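Local coordinates for protein mirolysin (Tannerella forsythia, PDB 6R7V) that probably cleaves peptide bonds as a zinc-dependent metallopeptidase of the pappalysin family, here a zymogen kept latent by a cysteine switch, at residues Gly224-Thr229 with Thr251-Asn256; Arg216-Asp221 with Pro236-Tyr241; Gly260-Asn265 with Met275-Lys280; Gly240-Cys245 with Tyr266-Tyr271. The protein carries 1 engineered substitution. All coordinates share one frame; numbering follows the deposited sequence.

Interaction 1: Gly224-Thr229 with Thr251-Asn256. With CA (calcium ion), chain B.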
loop_
_atom_site.group_PDB
_atom_site.type_symbol
_atom_site.label_atom_id
_atom_site.label_comp_id
_atom_site.label_asym_id
_atom_site.label_seq_id
_atom_site.Cartn_x
_atom_site.Cartn_y
_atom_site.Cartn_z
ATOM N N GLY A 224 -17.978 -10.807 4.342
ATOM C CA GLY A 224 -18.639 -10.595 5.620
ATOM C C GLY A 224 -18.588 -11.727 6.600
ATOM O O GLY A 224 -19.080 -11.572 7.726
ATOM N N SER A 225 -18.054 -12.884 6.197
ATOM C CA SER A 225 -17.977 -14.002 7.115
ATOM C C SER A 225 -16.830 -13.824 8.121
ATOM O O SER A 225 -16.167 -12.789 8.114
ATOM C CB SER A 225 -17.840 -15.335 6.375
ATOM O OG SER A 225 -16.516 -15.474 5.889
ATOM N N CYS A 226 -16.608 -14.818 9.004
ATOM C CA CYS A 226 -15.507 -14.797 9.974
ATOM C C CYS A 226 -14.470 -15.832 9.585
ATOM O O CYS A 226 -13.600 -16.175 10.396
ATOM C CB CYS A 226 -16.024 -15.056 11.387
ATOM S SG CYS A 226 -17.421 -14.015 11.868
ATOM N N SER A 227 -14.558 -16.343 8.369
ATOM C CA SER A 227 -13.706 -17.435 7.915
ATOM C C SER A 227 -12.423 -16.991 7.293
ATOM O O SER A 227 -11.433 -17.727 7.385
ATOM C CB SER A 227 -14.457 -18.330 6.942
ATOM O OG SER A 227 -14.944 -17.592 5.833
ATOM N N GLY A 228 -12.443 -15.823 6.635
ATOM C CA GLY A 228 -11.269 -15.260 5.999
ATOM C C GLY A 228 -10.354 -14.660 7.047
ATOM O O GLY A 228 -10.759 -14.425 8.191
ATOM N N THR A 229 -9.114 -14.435 6.669
ATOM C CA THR A 229 -8.150 -13.892 7.636
ATOM C C THR A 229 -7.212 -12.953 6.955
ATOM O O THR A 229 -7.004 -13.076 5.745
ATOM C CB THR A 229 -7.347 -15.051 8.278
ATOM O OG1 THR A 229 -6.426 -14.517 9.245
ATOM C CG2 THR A 229 -6.589 -15.903 7.246
ATOM N N THR A 251 -18.795 -3.313 17.193
ATOM C CA THR A 251 -18.662 -4.765 17.288
ATOM C C THR A 251 -19.353 -5.400 16.075
ATOM O O THR A 251 -20.103 -4.719 15.372
ATOM C CB THR A 251 -19.270 -5.256 18.619
ATOM O OG1 THR A 251 -20.662 -4.952 18.620
ATOM C CG2 THR A 251 -18.625 -4.619 19.843
ATOM N N ASP A 252 -19.108 -6.691 15.824
ATOM C CA ASP A 252 -19.797 -7.417 14.755
ATOM C C ASP A 252 -19.942 -8.896 15.147
ATOM O O ASP A 252 -19.620 -9.234 16.277
ATOM C CB ASP A 252 -19.131 -7.221 13.377
ATOM C CG ASP A 252 -17.750 -7.785 13.146
ATOM O OD1 ASP A 252 -17.277 -8.593 13.989
ATOM O OD2 ASP A 252 -17.142 -7.443 12.102
ATOM N N HIS A 253 -20.416 -9.773 14.243
ATOM C CA HIS A 253 -20.610 -11.177 14.609
ATOM C C HIS A 253 -19.283 -11.961 14.778
ATOM O O HIS A 253 -19.311 -13.025 15.401
ATOM C CB HIS A 253 -21.569 -11.902 13.640
ATOM C CG HIS A 253 -21.094 -12.088 12.234
ATOM N ND1 HIS A 253 -21.193 -13.320 11.605
ATOM C CD2 HIS A 253 -20.631 -11.182 11.341
ATOM C CE1 HIS A 253 -20.756 -13.130 10.368
ATOM N NE2 HIS A 253 -20.397 -11.865 10.167
ATOM N N CYS A 254 -18.128 -11.420 14.306
ATOM C CA CYS A 254 -16.825 -12.091 14.456
ATOM C C CYS A 254 -16.148 -11.744 15.765
ATOM O O CYS A 254 -15.548 -12.637 16.367
ATOM C CB CYS A 254 -15.916 -11.773 13.279
ATOM S SG CYS A 254 -16.668 -12.136 11.679
ATOM N N THR A 255 -16.187 -10.457 16.165
ATOM C CA THR A 255 -15.694 -9.917 17.447
ATOM C C THR A 255 -16.898 -9.160 18.057
ATOM O O THR A 255 -17.123 -7.979 17.756
ATOM C CB THR A 255 -14.442 -9.037 17.252
ATOM O OG1 THR A 255 -13.407 -9.811 16.645
ATOM C CG2 THR A 255 -13.935 -8.469 18.575
ATOM N N ASN A 256 -17.678 -9.846 18.892
ATOM C CA ASN A 256 -18.917 -9.254 19.399
ATOM C C ASN A 256 -18.759 -8.509 20.735
ATOM O O ASN A 256 -19.767 -8.055 21.285
ATOM C CB ASN A 256 -20.028 -10.319 19.500
ATOM C CG ASN A 256 -19.689 -11.548 20.313
ATOM O OD1 ASN A 256 -18.759 -11.563 21.126
ATOM N ND2 ASN A 256 -20.450 -12.611 20.104
HETATM CA CA CA B . -14.343 -11.531 7.506
HETATM O O HOH W 1 -12.834 -12.730 8.902
#
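The disulfide between Cys226 and Cys254 joins two surface loops next to a calcium site. Cys226 SG and Cys254 SG are 2.0 Å apart, with a chi3 of -88°. Both sulfurs lie over one face of the His253 ring, displaced toward its rim. Cys226 SG is 3.9 Å from the ring centroid of His253. The CB bond of His253 does not aim at the other loop. With CG between the backbone N and the carbonyl carbon (chi1 67°), the ring end comes nearer to 224-229. At the ring edge, and in its plane, His253 NE2 donates to Gly224 O over 2.8 Å. This edge bond orients the imidazole, and the disulfide packs on its face. Gly224 has a positive phi that favours glycine. The next residue binds the metal: Ser225 O is 2.3 Å from the calcium ion. A calcium-bound water donates to Gly228 O at 2.8 Å. Asp252 OD1 accepts from Cys254 N at 3.0 Å, an Asx turn, and from Thr255 N at 3.1 Å, which extends it to an Asx motif. Trp219, Asp222, Gln238 and Gly239 complete the protein ligands of the calcium. The loop 224-229 follows helix 203-212 and precedes strand 243-244. The loop 251-256 lies between strands 243-244 and 269-270.

Interaction 2: Arg216-Asp221 with Pro236-Tyr241. With CA (calcium ion), chain B; ZN (zinc ion), chain D.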
loop_
_atom_site.group_PDB
_atom_site.type_symbol
_atom_site.label_atom_id
_atom_site.label_comp_id
_atom_site.label_asym_id
_atom_site.label_seq_id
_atom_site.Cartn_x
_atom_site.Cartn_y
_atom_site.Cartn_z
ATOM N N ARG A 216 -3.001 -7.615 3.987
ATOM C CA ARG A 216 -4.317 -7.873 3.406
ATOM C C ARG A 216 -5.367 -7.024 4.075
ATOM O O ARG A 216 -5.223 -6.593 5.233
ATOM C CB ARG A 216 -4.692 -9.336 3.628
ATOM C CG ARG A 216 -3.770 -10.291 2.922
ATOM C CD ARG A 216 -4.362 -11.662 2.976
ATOM N NE ARG A 216 -3.407 -12.669 2.541
ATOM C CZ ARG A 216 -3.721 -13.945 2.372
ATOM N NH1 ARG A 216 -4.973 -14.356 2.540
ATOM N NH2 ARG A 216 -2.792 -14.820 2.022
ATOM N N HIS A 217 -6.514 -6.911 3.411
ATOM C CA HIS A 217 -7.671 -6.272 4.033
ATOM C C HIS A 217 -7.979 -6.909 5.365
ATOM O O HIS A 217 -7.992 -8.141 5.486
ATOM C CB HIS A 217 -8.866 -6.383 3.120
ATOM C CG HIS A 217 -8.715 -5.528 1.914
ATOM N ND1 HIS A 217 -9.272 -5.886 0.719
ATOM C CD2 HIS A 217 -8.046 -4.363 1.756
ATOM C CE1 HIS A 217 -8.958 -4.924 -0.135
ATOM N NE2 HIS A 217 -8.186 -4.003 0.427
ATOM N N ILE A 218 -8.239 -6.058 6.364
ATOM C CA ILE A 218 -8.350 -6.514 7.748
ATOM C C ILE A 218 -9.527 -7.503 7.962
ATOM O O ILE A 218 -9.468 -8.363 8.840
ATOM C CB ILE A 218 -8.459 -5.292 8.676
ATOM C CG1 ILE A 218 -8.355 -5.690 10.147
ATOM C CG2 ILE A 218 -9.741 -4.469 8.399
ATOM C CD1 ILE A 218 -8.053 -4.502 11.066
ATOM N N TRP A 219 -10.580 -7.378 7.156
ATOM C CA TRP A 219 -11.744 -8.260 7.310
ATOM C C TRP A 219 -11.610 -9.602 6.560
ATOM O O TRP A 219 -12.525 -10.439 6.650
ATOM C CB TRP A 219 -13.035 -7.549 6.891
ATOM C CG TRP A 219 -13.147 -7.328 5.426
ATOM C CD1 TRP A 219 -13.775 -8.124 4.518
ATOM C CD2 TRP A 219 -12.570 -6.245 4.686
ATOM N NE1 TRP A 219 -13.606 -7.610 3.248
ATOM C CE2 TRP A 219 -12.884 -6.451 3.325
ATOM C CE3 TRP A 219 -11.869 -5.084 5.047
ATOM C CZ2 TRP A 219 -12.482 -5.566 2.316
ATOM C CZ3 TRP A 219 -11.458 -4.215 4.047
ATOM C CH2 TRP A 219 -11.792 -4.447 2.696
ATOM N N GLY A 220 -10.515 -9.819 5.840
ATOM C CA GLY A 220 -10.286 -11.123 5.217
ATOM C C GLY A 220 -10.873 -11.389 3.846
ATOM O O GLY A 220 -10.792 -12.521 3.372
ATOM N N ASP A 221 -11.434 -10.356 3.192
ATOM C CA ASP A 221 -11.961 -10.433 1.835
ATOM C C ASP A 221 -12.872 -11.641 1.685
ATOM O O ASP A 221 -12.717 -12.427 0.756
ATOM C CB ASP A 221 -10.780 -10.513 0.832
ATOM C CG ASP A 221 -10.032 -9.201 0.709
ATOM O OD1 ASP A 221 -10.690 -8.172 0.526
ATOM O OD2 ASP A 221 -8.778 -9.216 0.810
ATOM N N PRO A 236 -8.276 -7.731 15.289
ATOM C CA PRO A 236 -9.469 -8.542 15.629
ATOM C C PRO A 236 -10.143 -9.132 14.398
ATOM O O PRO A 236 -10.246 -8.448 13.380
ATOM C CB PRO A 236 -10.402 -7.533 16.291
ATOM C CG PRO A 236 -9.486 -6.458 16.843
ATOM C CD PRO A 236 -8.369 -6.356 15.834
ATOM N N ASN A 237 -10.611 -10.392 14.497
ATOM C CA ASN A 237 -11.373 -11.039 13.433
ATOM C C ASN A 237 -12.554 -10.153 13.110
ATOM O O ASN A 237 -13.238 -9.649 14.007
ATOM C CB ASN A 237 -11.835 -12.424 13.856
ATOM C CG ASN A 237 -12.358 -13.292 12.747
ATOM O OD1 ASN A 237 -12.508 -12.876 11.602
ATOM N ND2 ASN A 237 -12.657 -14.536 13.070
ATOM N N GLN A 238 -12.775 -9.905 11.843
ATOM C CA GLN A 238 -13.765 -8.921 11.442
ATOM C C GLN A 238 -14.630 -9.493 10.327
ATOM O O GLN A 238 -14.113 -10.206 9.480
ATOM C CB GLN A 238 -12.990 -7.654 10.985
ATOM C CG GLN A 238 -13.841 -6.489 10.475
ATOM C CD GLN A 238 -13.031 -5.241 10.209
ATOM O OE1 GLN A 238 -12.090 -4.905 10.924
ATOM N NE2 GLN A 238 -13.371 -4.532 9.166
ATOM N N GLY A 239 -15.932 -9.188 10.336
ATOM C CA GLY A 239 -16.864 -9.692 9.313
ATOM C C GLY A 239 -16.566 -9.112 7.942
ATOM O O GLY A 239 -15.820 -9.700 7.157
ATOM N N GLY A 240 -17.159 -7.960 7.673
ATOM C CA GLY A 240 -16.984 -7.259 6.415
ATOM C C GLY A 240 -16.214 -5.969 6.584
ATOM O O GLY A 240 -15.719 -5.656 7.685
ATOM N N TYR A 241 -16.039 -5.245 5.509
ATOM C CA TYR A 241 -15.339 -3.983 5.576
ATOM C C TYR A 241 -16.187 -2.941 6.259
ATOM O O TYR A 241 -17.418 -3.055 6.334
ATOM C CB TYR A 241 -14.933 -3.483 4.167
ATOM C CG TYR A 241 -16.090 -3.280 3.196
ATOM C CD1 TYR A 241 -16.350 -4.205 2.181
ATOM C CD2 TYR A 241 -16.911 -2.157 3.279
ATOM C CE1 TYR A 241 -17.419 -4.030 1.301
ATOM C CE2 TYR A 241 -17.991 -1.983 2.414
ATOM C CZ TYR A 241 -18.254 -2.936 1.439
ATOM O OH TYR A 241 -19.301 -2.765 0.555
HETATM CA CA CA B . -14.343 -11.531 7.506
HETATM ZN ZN ZN D . -6.935 -2.653 -0.420
HETATM O O HOH W 2 -8.435 -9.125 11.390
HETATM O O HOH W 3 -10.693 -10.739 9.751
HETATM O O HOH W 1 -12.834 -12.730 8.902
#
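The Trp219 indole is packed on both faces. Tyr241 CB lies over one face, 3.4 Å from the centroid of the Trp219 six-membered ring. His217 CB lies against the opposite face. Tyr241 CG lies between its backbone N and carbonyl carbon (chi1 59°), and the Tyr241 side chain runs beside that of Trp219. The Tyr241 ring turns its edge toward the indole face, with the planes at 71°. Trp219 CH2 in turn sits over one face of the His217 ring, toward its rim. At the edge of that imidazole, and in its plane, His217 ND1 donates to Asp221 OD1 over 2.7 Å. The carboxylate uses its syn lone pair. This bond fixes the rotation of the ring whose NE2 binds zinc, 2.0 Å from the ion. The Gln238 side chain is extended and crosses Ile218 at about a right angle. Gln238 OE1 lies 3.5 Å from Ile218 CG2. Gln238 NE2 donates to Gly240 O at 3.0 Å, in the amide plane, and also to Asp268 OD2. The backbones meet at the calcium ion, which gathers Trp219 O, Gln238 O and Gly239 O. Trp219 O and Gln238 O approach to 3.3 Å because both bind the metal. Two waters also link the segments through Ile218 O. His207, His211 and His217 are the zinc histidines of the extended metzincin motif. Cys6 is the fourth protein ligand, as expected of a cysteine-switch zymogen.

Interaction 3: Gly260-Asn265 with Met275-Lys280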
loop_
_atom_site.group_PDB
_atom_site.type_symbol
_atom_site.label_atom_id
_atom_site.label_comp_id
_atom_site.label_asym_id
_atom_site.label_seq_id
_atom_site.Cartn_x
_atom_site.Cartn_y
_atom_site.Cartn_z
ATOM N N GLY A 260 -14.113 -4.323 20.116
ATOM C CA GLY A 260 -14.668 -4.571 18.786
ATOM C C GLY A 260 -13.643 -4.644 17.666
ATOM O O GLY A 260 -12.514 -5.101 17.856
ATOM N N VAL A 261 -14.046 -4.201 16.474
ATOM C CA VAL A 261 -13.191 -4.289 15.295
ATOM C C VAL A 261 -12.392 -3.013 15.077
ATOM O O VAL A 261 -12.798 -1.914 15.425
ATOM C CB VAL A 261 -13.992 -4.718 14.049
ATOM C CG1 VAL A 261 -14.697 -6.069 14.277
ATOM C CG2 VAL A 261 -14.989 -3.644 13.601
ATOM N N MET A 262 -11.207 -3.177 14.514
ATOM C CA MET A 262 -10.264 -2.071 14.339
ATOM C C MET A 262 -10.529 -1.333 13.021
ATOM O O MET A 262 -9.743 -1.393 12.056
ATOM C CB MET A 262 -8.845 -2.644 14.386
ATOM C CG MET A 262 -7.844 -1.676 14.822
ATOM S SD MET A 262 -6.242 -2.512 14.808
ATOM C CE MET A 262 -6.112 -3.116 16.470
ATOM N N PHE A 263 -11.663 -0.623 12.976
ATOM C CA PHE A 263 -12.086 0.048 11.741
ATOM C C PHE A 263 -11.191 1.222 11.376
ATOM O O PHE A 263 -11.275 1.699 10.246
ATOM C CB PHE A 263 -13.541 0.511 11.846
ATOM C CG PHE A 263 -13.809 1.492 12.956
ATOM C CD1 PHE A 263 -13.515 2.845 12.799
ATOM C CD2 PHE A 263 -14.335 1.062 14.169
ATOM C CE1 PHE A 263 -13.761 3.751 13.828
ATOM C CE2 PHE A 263 -14.587 1.969 15.190
ATOM C CZ PHE A 263 -14.287 3.303 15.022
ATOM N N MET A 264 -10.333 1.670 12.308
ATOM C CA MET A 264 -9.393 2.780 12.081
ATOM C C MET A 264 -8.007 2.269 11.602
ATOM O O MET A 264 -7.059 3.046 11.487
ATOM C CB MET A 264 -9.286 3.703 13.310
ATOM C CG MET A 264 -8.613 3.138 14.563
ATOM S SD MET A 264 -9.330 1.656 15.318
ATOM C CE MET A 264 -10.966 2.252 15.737
ATOM N N ASN A 265 -7.915 0.976 11.339
ATOM C CA ASN A 265 -6.714 0.384 10.735
ATOM C C ASN A 265 -6.621 0.840 9.297
ATOM O O ASN A 265 -7.640 0.893 8.597
ATOM C CB ASN A 265 -6.804 -1.131 10.803
ATOM C CG ASN A 265 -5.474 -1.786 10.493
ATOM O OD1 ASN A 265 -5.144 -2.023 9.334
ATOM N ND2 ASN A 265 -4.667 -2.031 11.525
ATOM N N MET A 275 -8.821 6.876 9.853
ATOM C CA MET A 275 -7.763 5.892 10.002
ATOM C C MET A 275 -6.615 6.460 10.797
ATOM O O MET A 275 -6.304 7.653 10.683
ATOM C CB MET A 275 -7.214 5.464 8.653
ATOM C CG MET A 275 -8.214 4.780 7.814
ATOM S SD MET A 275 -7.503 4.402 6.187
ATOM C CE MET A 275 -8.589 3.002 5.769
ATOM N N ASN A 276 -5.908 5.610 11.544
ATOM C CA ASN A 276 -4.799 6.166 12.312
ATOM C C ASN A 276 -3.817 5.118 12.866
ATOM O O ASN A 276 -2.955 5.501 13.660
ATOM C CB ASN A 276 -5.312 7.064 13.470
ATOM C CG ASN A 276 -6.393 6.372 14.252
ATOM O OD1 ASN A 276 -6.179 5.283 14.777
ATOM N ND2 ASN A 276 -7.595 6.964 14.307
ATOM N N LEU A 277 -3.877 3.835 12.416
ATOM C CA LEU A 277 -2.834 2.913 12.867
ATOM C C LEU A 277 -2.631 1.727 11.977
ATOM O O LEU A 277 -3.535 1.268 11.238
ATOM C CB LEU A 277 -3.049 2.376 14.325
ATOM C CG LEU A 277 -3.978 1.154 14.471
ATOM C CD1 LEU A 277 -3.788 0.487 15.846
ATOM C CD2 LEU A 277 -5.447 1.529 14.311
ATOM N N PHE A 278 -1.379 1.219 12.080
ATOM C CA PHE A 278 -1.008 -0.152 11.785
ATOM C C PHE A 278 -0.816 -0.826 13.111
ATOM O O PHE A 278 -0.454 -0.142 14.075
ATOM C CB PHE A 278 0.302 -0.286 10.987
ATOM C CG PHE A 278 0.248 0.119 9.528
ATOM C CD1 PHE A 278 -0.496 -0.619 8.605
ATOM C CD2 PHE A 278 1.024 1.180 9.065
ATOM C CE1 PHE A 278 -0.477 -0.282 7.248
ATOM C CE2 PHE A 278 1.027 1.524 7.712
ATOM C CZ PHE A 278 0.252 0.809 6.823
ATOM N N THR A 279 -0.951 -2.136 13.171
ATOM C CA THR A 279 -0.628 -2.824 14.418
ATOM C C THR A 279 0.833 -3.287 14.442
ATOM O O THR A 279 1.500 -3.359 13.392
ATOM C CB THR A 279 -1.504 -4.051 14.630
ATOM O OG1 THR A 279 -1.177 -5.068 13.675
ATOM C CG2 THR A 279 -2.966 -3.758 14.630
ATOM N N LYS A 280 1.314 -3.700 15.623
ATOM C CA LYS A 280 2.657 -4.291 15.710
ATOM C C LYS A 280 2.770 -5.545 14.819
ATOM O O LYS A 280 3.818 -5.775 14.212
ATOM C CB LYS A 280 2.975 -4.660 17.156
ATOM C CG LYS A 280 3.129 -3.416 18.039
ATOM C CD LYS A 280 3.211 -3.787 19.516
ATOM C CE LYS A 280 3.335 -2.555 20.377
ATOM N NZ LYS A 280 3.279 -2.911 21.826
#
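Met264 and Leu277 meet through both backbone and side chain. Met264 O accepts from Asn276 N over 2.8 Å, in the carbonyl plane. It also takes a weak bond from Leu277 N. One residue on, Asn265 and Leu277 form a single beta bridge. There Asn265 CA makes a CA-H...O contact of 3.3 Å to Leu277 O. Leu277 CD2 touches Met264 CG at 3.6 Å and also nears Met262 CG. Leu277 CD1 faces Met262 SD at 4.0 Å. Met262 SD also meets Thr279 CG2 at 3.5 Å. The Met262 chain bends at chi3 (-92°), and its CE also comes close to Thr279 CG2. Met264 bends at chi2 and chi3, and its CE rests over the centre of the Phe263 ring. A type I turn from Met262 to Asn265 is closed by Asn265 N bonding to Met262 O. Further out, Phe92 of helix 90-93 touches Met262 and Met264. Asn276 OD1 bonds to Thr88 OG1, and Thr279 OG1 to Asp234 OD1. Asn265 OD1 accepts from Met267 N, and Asn265 ND2 donates to Gln282 OE1. Asn265 ND2 also makes a weak bond to Met262 SD. Thr279 is the N-cap of helix 280-288. The contact is therefore a buried sulfur-rich apolar patch. Buried Asn265, Asn276 OD1 and Thr279 OG1 find partners outside the two segments. Asn276 N to Met264 O is the one strong hydrogen bond between them; the rest is weak or apolar contact.

Interaction 4: Gly240-Cys245 with Tyr266-Tyr271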
loop_
_atom_site.group_PDB
_atom_site.type_symbol
_atom_site.label_atom_id
_atom_site.label_comp_id
_atom_site.label_asym_id
_atom_site.label_seq_id
_atom_site.Cartn_x
_atom_site.Cartn_y
_atom_site.Cartn_z
ATOM N N GLY A 240 -17.159 -7.960 7.673
ATOM C CA GLY A 240 -16.984 -7.259 6.415
ATOM C C GLY A 240 -16.214 -5.969 6.584
ATOM O O GLY A 240 -15.719 -5.656 7.685
ATOM N N TYR A 241 -16.039 -5.245 5.509
ATOM C CA TYR A 241 -15.339 -3.983 5.576
ATOM C C TYR A 241 -16.187 -2.941 6.259
ATOM O O TYR A 241 -17.418 -3.055 6.334
ATOM C CB TYR A 241 -14.933 -3.483 4.167
ATOM C CG TYR A 241 -16.090 -3.280 3.196
ATOM C CD1 TYR A 241 -16.350 -4.205 2.181
ATOM C CD2 TYR A 241 -16.911 -2.157 3.279
ATOM C CE1 TYR A 241 -17.419 -4.030 1.301
ATOM C CE2 TYR A 241 -17.991 -1.983 2.414
ATOM C CZ TYR A 241 -18.254 -2.936 1.439
ATOM O OH TYR A 241 -19.301 -2.765 0.555
ATOM N N ASN A 242 -15.512 -1.915 6.757
ATOM C CA ASN A 242 -16.203 -0.746 7.267
ATOM C C ASN A 242 -15.974 0.378 6.292
ATOM O O ASN A 242 -14.954 0.413 5.611
ATOM C CB ASN A 242 -15.702 -0.367 8.649
ATOM C CG ASN A 242 -16.076 -1.391 9.660
ATOM O OD1 ASN A 242 -17.247 -1.523 10.028
ATOM N ND2 ASN A 242 -15.113 -2.178 10.080
ATOM N N GLU A 243 -16.895 1.307 6.247
ATOM C CA GLU A 243 -16.802 2.455 5.369
ATOM C C GLU A 243 -17.140 3.701 6.159
ATOM O O GLU A 243 -17.648 3.612 7.281
ATOM C CB GLU A 243 -17.726 2.295 4.147
ATOM C CG GLU A 243 -19.198 2.195 4.515
ATOM C CD GLU A 243 -20.182 1.988 3.381
ATOM O OE1 GLU A 243 -19.764 1.980 2.199
ATOM O OE2 GLU A 243 -21.386 1.818 3.684
ATOM N N GLY A 244 -16.803 4.849 5.602
ATOM C CA GLY A 244 -17.126 6.094 6.282
ATOM C C GLY A 244 -16.331 6.306 7.544
ATOM O O GLY A 244 -15.143 6.021 7.581
ATOM N N CYS A 245 -17.007 6.832 8.574
ATOM C CA CYS A 245 -16.389 7.136 9.858
ATOM C C CYS A 245 -17.213 6.493 11.004
ATOM O O CYS A 245 -18.053 7.168 11.628
ATOM C CB CYS A 245 -16.288 8.653 10.017
ATOM S SG CYS A 245 -15.128 9.191 11.298
ATOM N N TYR A 266 -5.396 1.128 8.810
ATOM C CA TYR A 266 -5.266 1.550 7.411
ATOM C C TYR A 266 -5.726 0.509 6.406
ATOM O O TYR A 266 -6.018 0.882 5.254
ATOM C CB TYR A 266 -3.799 1.889 7.095
ATOM C CG TYR A 266 -3.229 3.007 7.956
ATOM C CD1 TYR A 266 -3.829 4.255 8.000
ATOM C CD2 TYR A 266 -2.107 2.800 8.750
ATOM C CE1 TYR A 266 -3.353 5.262 8.837
ATOM C CE2 TYR A 266 -1.595 3.817 9.558
ATOM C CZ TYR A 266 -2.232 5.034 9.608
ATOM O OH TYR A 266 -1.745 6.027 10.416
ATOM N N MET A 267 -5.797 -0.770 6.794
ATOM C CA MET A 267 -6.185 -1.824 5.874
ATOM C C MET A 267 -7.690 -2.095 5.873
ATOM O O MET A 267 -8.125 -3.102 5.322
ATOM C CB MET A 267 -5.402 -3.110 6.176
ATOM C CG MET A 267 -3.871 -2.910 6.050
ATOM S SD MET A 267 -3.288 -1.977 4.583
ATOM C CE MET A 267 -3.845 -3.078 3.246
ATOM N N ASP A 268 -8.480 -1.158 6.418
ATOM C CA ASP A 268 -9.935 -1.228 6.284
ATOM C C ASP A 268 -10.322 -0.313 5.096
ATOM O O ASP A 268 -9.445 0.116 4.334
ATOM C CB ASP A 268 -10.658 -0.850 7.614
ATOM C CG ASP A 268 -12.029 -1.518 7.777
ATOM O OD1 ASP A 268 -12.675 -1.816 6.752
ATOM O OD2 ASP A 268 -12.438 -1.757 8.916
ATOM N N TYR A 269 -11.634 -0.044 4.908
ATOM C CA TYR A 269 -12.148 0.779 3.808
ATOM C C TYR A 269 -12.732 2.093 4.297
ATOM O O TYR A 269 -13.490 2.745 3.577
ATOM C CB TYR A 269 -13.216 0.026 2.992
ATOM C CG TYR A 269 -12.728 -0.901 1.901
ATOM C CD1 TYR A 269 -11.370 -0.988 1.581
ATOM C CD2 TYR A 269 -13.627 -1.647 1.147
ATOM C CE1 TYR A 269 -10.931 -1.782 0.522
ATOM C CE2 TYR A 269 -13.199 -2.458 0.102
ATOM C CZ TYR A 269 -11.852 -2.512 -0.217
ATOM O OH TYR A 269 -11.430 -3.346 -1.222
ATOM N N THR A 270 -12.375 2.498 5.515
ATOM C CA THR A 270 -12.896 3.720 6.103
ATOM C C THR A 270 -12.288 4.999 5.482
ATOM O O THR A 270 -11.275 4.931 4.765
ATOM C CB THR A 270 -12.668 3.682 7.608
ATOM O OG1 THR A 270 -11.343 3.256 7.853
ATOM C CG2 THR A 270 -13.642 2.734 8.302
ATOM N N TYR A 271 -12.905 6.157 5.767
ATOM C CA TYR A 271 -12.422 7.460 5.304
ATOM C C TYR A 271 -11.024 7.737 5.798
ATOM O O TYR A 271 -10.687 7.345 6.907
ATOM C CB TYR A 271 -13.310 8.586 5.818
ATOM C CG TYR A 271 -14.686 8.716 5.225
ATOM C CD1 TYR A 271 -15.027 8.066 4.036
ATOM C CD2 TYR A 271 -15.628 9.545 5.808
ATOM C CE1 TYR A 271 -16.294 8.228 3.462
ATOM C CE2 TYR A 271 -16.881 9.732 5.237
ATOM C CZ TYR A 271 -17.214 9.062 4.071
ATOM O OH TYR A 271 -18.481 9.251 3.553
HETATM O O HOH W 4 -15.299 4.682 3.226
#
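Asn242 and Asp268 form the tight part of this contact. Asp268 CG is anti to its backbone N (chi1 -152°), on the side of Asn242. Asn242 N donates to Asp268 OD1 at 2.8 Å, and Asn242 ND2 to Asp268 OD2 at 2.9 Å. Both oxygens are met on the syn side, although the amide and carboxylate planes are 59° apart. Tyr269 N also donates to Asp268 OD1, from the same face as Asn242 N but on the anti side. Three N-H groups thus hold the buried carboxylate from within the two segments. Asn242 OD1 bonds to Lys250 NZ. Beside this network, Tyr269 CD2 lies over one face of the Tyr241 ring, 3.6 Å from Tyr241 CG. The Tyr269 hydroxyl bonds to Glu9 OE1.

The strand pairing beyond is loose, and a water bridges Gly244 N at 2.8 Å and Tyr269 O at 2.7 Å. A second tight spot follows at the partly exposed end. Tyr271 N donates to Gly244 O over 2.9 Å, and Gly244 CA sits over the centre of the Tyr271 ring, a CH-pi contact. Strands 243-244 and 269-270 make a short parallel pair. Just before it, Met267 packs against His207 and His211 of helix 203-212, consistent with the metzincin Met-turn beneath the zinc site.

How the interactions relate
From the N terminus, the chain leaves helix 203-212 and reaches 216-221. Interaction 2 closes the first loop by bringing 236-241 back to it. Interaction 1 starts inside that loop and ends beyond it, so the two cross, and they share the calcium ion and one of its waters. Interaction 4 begins where interaction 2 ends, with Gly240 and Tyr241 in common. Its loop, from 240-245 to 266-271, crosses interaction 1. Interaction 3 opens inside that loop and closes after it, so these two also cross. Interactions 1 and 2 both close before interaction 3 opens. Together the four tie the calcium loops to the short strand pair, the zinc-site helix 203-212 and the start of helix 280-288.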